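Local atomic coordinates of glycosyltransferase (Streptomyces halstedii, PDB entry 3WAD), a protein that belongs to the glycosyltransferases of the GT-B fold, built from two Rossmann-like domains, each with a parallel beta-sheet flanked by helices. Residues T110-A113 with D114-H118; L132-A135 with G136-A139. One frame throughout, in Å; residues are numbered along the deposited sequence.

In the fold
Both contacts belong to the N-terminal Rossmann-like domain of the GT-B fold and follow in series along the chain: contact 1 lies on helix 109-122, strand 126-130 then runs within the parallel sheet, between strands 2-6 and 147-150, and contact 2 forms where the loop after that strand runs into helix 135-141. Their centres are about 10 Å apart, and they touch directly. Met111, Thr112 and Leu115 of contact 1 pack on Ala135 of contact 2, Leu115 CG lying 3.7 Å from Ala139 CB. The small alanines are consistent with this close packing. The contacts thus lie on successive helices joined through strand 126-130, with Met111 and Leu115 also reaching strand 2-6.

Contact 1: residues T110-A113 with D114-H118; sequences TMTA and DLVAH
Thr110 and Asp114 run alongside each other, one turn apart on helix 109-122 of the Rossmann-like N-terminal domain. Four successive i to i+4 backbone bonds hold this turn, from Asp114 N to Thr110 O at 2.9 Å through to Ala117 N and Ala113 O. Asp114 turns its CG away from its own carbonyl carbon (chi1 -69°), which swings the carboxylate back over the preceding turn. There OD1 comes to 3.3 Å from Thr110 O, two acceptors that cannot bond, and Thr110 CG2 lies beside Asp114 OD1. OD2 instead accepts from the backbone N of Gly54, so an acid suits a place where the helix flank meets a loop. Arg240 of the second subunit packs on Asp114 and Ala117, and its positive charge may lower the energetic cost of the nearby carboxylate.

The inner face is different. Met111, Thr112 and Leu115 turn to helix 135-141. The long, flexible Met111 and the branched Leu115 also pack against strand 2-6, while Thr112, compact and beta-branched, fits against Ala135 and Ile138. The hydroxyl of Thr112 is satisfied by Asp108 O and Lys187 NZ, while its methyl CG2 lies 4.4 Å from Val116 CG2. With that branch beside its backbone N, Val116 sets CG2 3.1 Å from Thr112 O.

Contact 2: residues L132-A135 with G136-A139; sequences LTYA and GPIA
Tyr134 and Pro137 meet at the start of helix 135-141, where Tyr134 CD2 lies 3.9 Å from Pro137 CG, the two side chains set at a slant to each other. The buried ring also meets Trp129 edge-to-face, and its OH bonds to Val200 O. Proline suits the first turn of a helix, since the amide hydrogen it lacks is not needed there. Its CD presses to 3.4 Å from Tyr134 O, and Ile138 CG1 comes equally close to that oxygen. Ile138 brings CG1 there by turning it away from its own carbonyl carbon (chi1 -56°). Tyr134 O is thus buried among carbons and has no partner in the model. Gly136 suits its place because its bare alpha carbon fits the narrow space beside Thr133 O and Pro137 CD. Two backbone bonds close the turn: Gly136 N to Thr133 O, three residues back, and Ala139 N to Ala135 O, the first full helical bond here.

The looser part is the loop end, where the side chain of Thr133 makes no close approach to the helical residues and OG1 bonds instead to Asp130 and Phe8 N; Leu132 there is partly exposed. Beyond the turn, Ala135 and Ala139 pack on helix 109-122, and Ile138 touches Lys187 of helix 179-188.

Contact 1: residues T110-A113 with D114-H118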
loop_
_atom_site.group_PDB
_atom_site.type_symbol
_atom_site.label_atom_id
_atom_site.label_comp_id
_atom_site.label_asym_id
_atom_site.label_seq_id
_atom_site.Cartn_x
_atom_site.Cartn_y
_atom_site.Cartn_z
ATOM N N THR B 110 13.554 -6.663 24.673
ATOM C CA THR B 110 13.894 -7.438 23.466
ATOM C C THR B 110 13.489 -6.670 22.195
ATOM O O THR B 110 14.305 -6.496 21.281
ATOM C CB THR B 110 13.284 -8.805 23.443
ATOM O OG1 THR B 110 13.713 -9.548 24.622
ATOM C CG2 THR B 110 13.791 -9.556 22.131
ATOM N N MET B 111 12.242 -6.198 22.139
ATOM C CA MET B 111 11.775 -5.399 21.006
ATOM C C MET B 111 12.617 -4.165 20.809
ATOM O O MET B 111 12.973 -3.821 19.674
ATOM C CB MET B 111 10.297 -5.049 21.220
ATOM C CG MET B 111 9.556 -4.811 20.003
ATOM S SD MET B 111 9.477 -3.112 19.967
ATOM C CE MET B 111 8.153 -2.732 18.847
ATOM N N THR B 112 12.905 -3.493 21.922
ATOM C CA THR B 112 13.693 -2.293 21.918
ATOM C C THR B 112 15.145 -2.593 21.469
ATOM O O THR B 112 15.670 -1.893 20.623
ATOM C CB THR B 112 13.567 -1.565 23.287
ATOM O OG1 THR B 112 12.166 -1.264 23.550
ATOM C CG2 THR B 112 14.365 -0.251 23.333
ATOM N N ALA B 113 15.772 -3.623 22.012
ATOM C CA ALA B 113 17.145 -3.977 21.561
ATOM C C ALA B 113 17.167 -4.337 20.031
ATOM O O ALA B 113 17.988 -3.762 19.186
ATOM C CB ALA B 113 17.692 -5.062 22.480
ATOM N N ASP B 114 16.195 -5.158 19.607
ATOM C CA ASP B 114 16.072 -5.437 18.156
ATOM C C ASP B 114 15.866 -4.208 17.381
ATOM O O ASP B 114 16.440 -4.077 16.304
ATOM C CB ASP B 114 14.930 -6.411 17.773
ATOM C CG ASP B 114 15.196 -7.818 18.227
ATOM O OD1 ASP B 114 16.143 -7.997 19.041
ATOM O OD2 ASP B 114 14.440 -8.747 17.809
ATOM N N LEU B 115 14.995 -3.297 17.826
ATOM C CA LEU B 115 14.837 -2.060 17.004
ATOM C C LEU B 115 16.120 -1.150 16.984
ATOM O O LEU B 115 16.414 -0.528 15.964
ATOM C CB LEU B 115 13.591 -1.215 17.392
ATOM C CG LEU B 115 13.202 -0.045 16.479
ATOM C CD1 LEU B 115 12.625 -0.550 15.130
ATOM C CD2 LEU B 115 12.124 0.831 17.151
ATOM N N VAL B 116 16.776 -0.997 18.138
ATOM C CA VAL B 116 18.084 -0.252 18.171
ATOM C C VAL B 116 19.137 -0.867 17.196
ATOM O O VAL B 116 19.674 -0.175 16.315
ATOM C CB VAL B 116 18.640 -0.164 19.564
ATOM C CG1 VAL B 116 19.982 0.643 19.539
ATOM C CG2 VAL B 116 17.618 0.559 20.520
ATOM N N ALA B 117 19.343 -2.183 17.321
ATOM C CA ALA B 117 20.220 -2.923 16.397
ATOM C C ALA B 117 19.919 -2.640 14.955
ATOM O O ALA B 117 20.856 -2.371 14.211
ATOM C CB ALA B 117 20.213 -4.422 16.659
ATOM N N HIS B 118 18.631 -2.681 14.535
ATOM C CA HIS B 118 18.219 -2.307 13.162
ATOM C C HIS B 118 18.487 -0.853 12.813
ATOM O O HIS B 118 18.841 -0.493 11.642
ATOM C CB HIS B 118 16.716 -2.603 12.922
ATOM C CG HIS B 118 16.289 -2.401 11.494
ATOM N ND1 HIS B 118 16.746 -3.206 10.480
ATOM C CD2 HIS B 118 15.448 -1.508 10.913
ATOM C CE1 HIS B 118 16.236 -2.803 9.329
ATOM N NE2 HIS B 118 15.444 -1.766 9.558
#

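Contact 2: residues L132-A135 with G136-A139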
loop_
_atom_site.group_PDB
_atom_site.type_symbol
_atom_site.label_atom_id
_atom_site.label_comp_id
_atom_site.label_asym_id
_atom_site.label_seq_id
_atom_site.Cartn_x
_atom_site.Cartn_y
_atom_site.Cartn_z
ATOM N N LEU B 132 2.131 5.071 21.201
ATOM C CA LEU B 132 2.201 4.100 22.272
ATOM C C LEU B 132 3.420 3.207 22.171
ATOM O O LEU B 132 3.529 2.250 22.952
ATOM C CB LEU B 132 0.925 3.236 22.273
ATOM C CG LEU B 132 -0.354 4.019 22.579
ATOM C CD1 LEU B 132 -1.550 3.054 22.938
ATOM C CD2 LEU B 132 -0.173 5.004 23.701
ATOM N N THR B 133 4.295 3.445 21.181
ATOM C CA THR B 133 5.382 2.494 20.942
ATOM C C THR B 133 6.803 3.050 21.331
ATOM O O THR B 133 7.562 3.501 20.459
ATOM C CB THR B 133 5.348 2.033 19.411
ATOM O OG1 THR B 133 4.034 1.498 19.118
ATOM C CG2 THR B 133 6.384 0.907 19.192
ATOM N N TYR B 134 7.160 2.962 22.588
ATOM C CA TYR B 134 8.326 3.707 23.115
ATOM C C TYR B 134 9.703 3.099 22.810
ATOM O O TYR B 134 10.736 3.646 23.215
ATOM C CB TYR B 134 8.163 4.022 24.629
ATOM C CG TYR B 134 7.350 5.300 24.828
ATOM C CD1 TYR B 134 5.934 5.284 24.844
ATOM C CD2 TYR B 134 7.997 6.543 24.870
ATOM C CE1 TYR B 134 5.211 6.459 24.975
ATOM C CE2 TYR B 134 7.293 7.699 25.014
ATOM C CZ TYR B 134 5.900 7.662 25.060
ATOM O OH TYR B 134 5.253 8.881 25.184
ATOM N N ALA B 135 9.748 1.978 22.108
ATOM C CA ALA B 135 10.990 1.637 21.428
ATOM C C ALA B 135 11.460 2.668 20.343
ATOM O O ALA B 135 12.679 2.925 20.176
ATOM C CB ALA B 135 10.861 0.215 20.841
ATOM N N GLY B 136 10.492 3.276 19.638
ATOM C CA GLY B 136 10.709 4.291 18.596
ATOM C C GLY B 136 11.773 5.353 18.944
ATOM O O GLY B 136 12.821 5.471 18.230
ATOM N N PRO B 137 11.507 6.156 20.011
ATOM C CA PRO B 137 12.442 7.235 20.365
ATOM C C PRO B 137 13.808 6.726 20.873
ATOM O O PRO B 137 14.752 7.426 20.658
ATOM C CB PRO B 137 11.684 8.041 21.460
ATOM C CG PRO B 137 10.707 7.033 22.087
ATOM C CD PRO B 137 10.309 6.129 20.892
ATOM N N ILE B 138 13.883 5.602 21.593
ATOM C CA ILE B 138 15.170 5.005 22.036
ATOM C C ILE B 138 16.056 4.681 20.788
ATOM O O ILE B 138 17.262 5.163 20.658
ATOM C CB ILE B 138 14.935 3.775 22.905
ATOM C CG1 ILE B 138 14.031 4.138 24.105
ATOM C CG2 ILE B 138 16.244 3.110 23.402
ATOM C CD1 ILE B 138 14.631 5.224 25.039
ATOM N N ALA B 139 15.452 3.940 19.840
ATOM C CA ALA B 139 16.185 3.558 18.640
ATOM C C ALA B 139 16.687 4.809 17.878
ATOM O O ALA B 139 17.870 4.834 17.471
ATOM C CB ALA B 139 15.335 2.682 17.736
#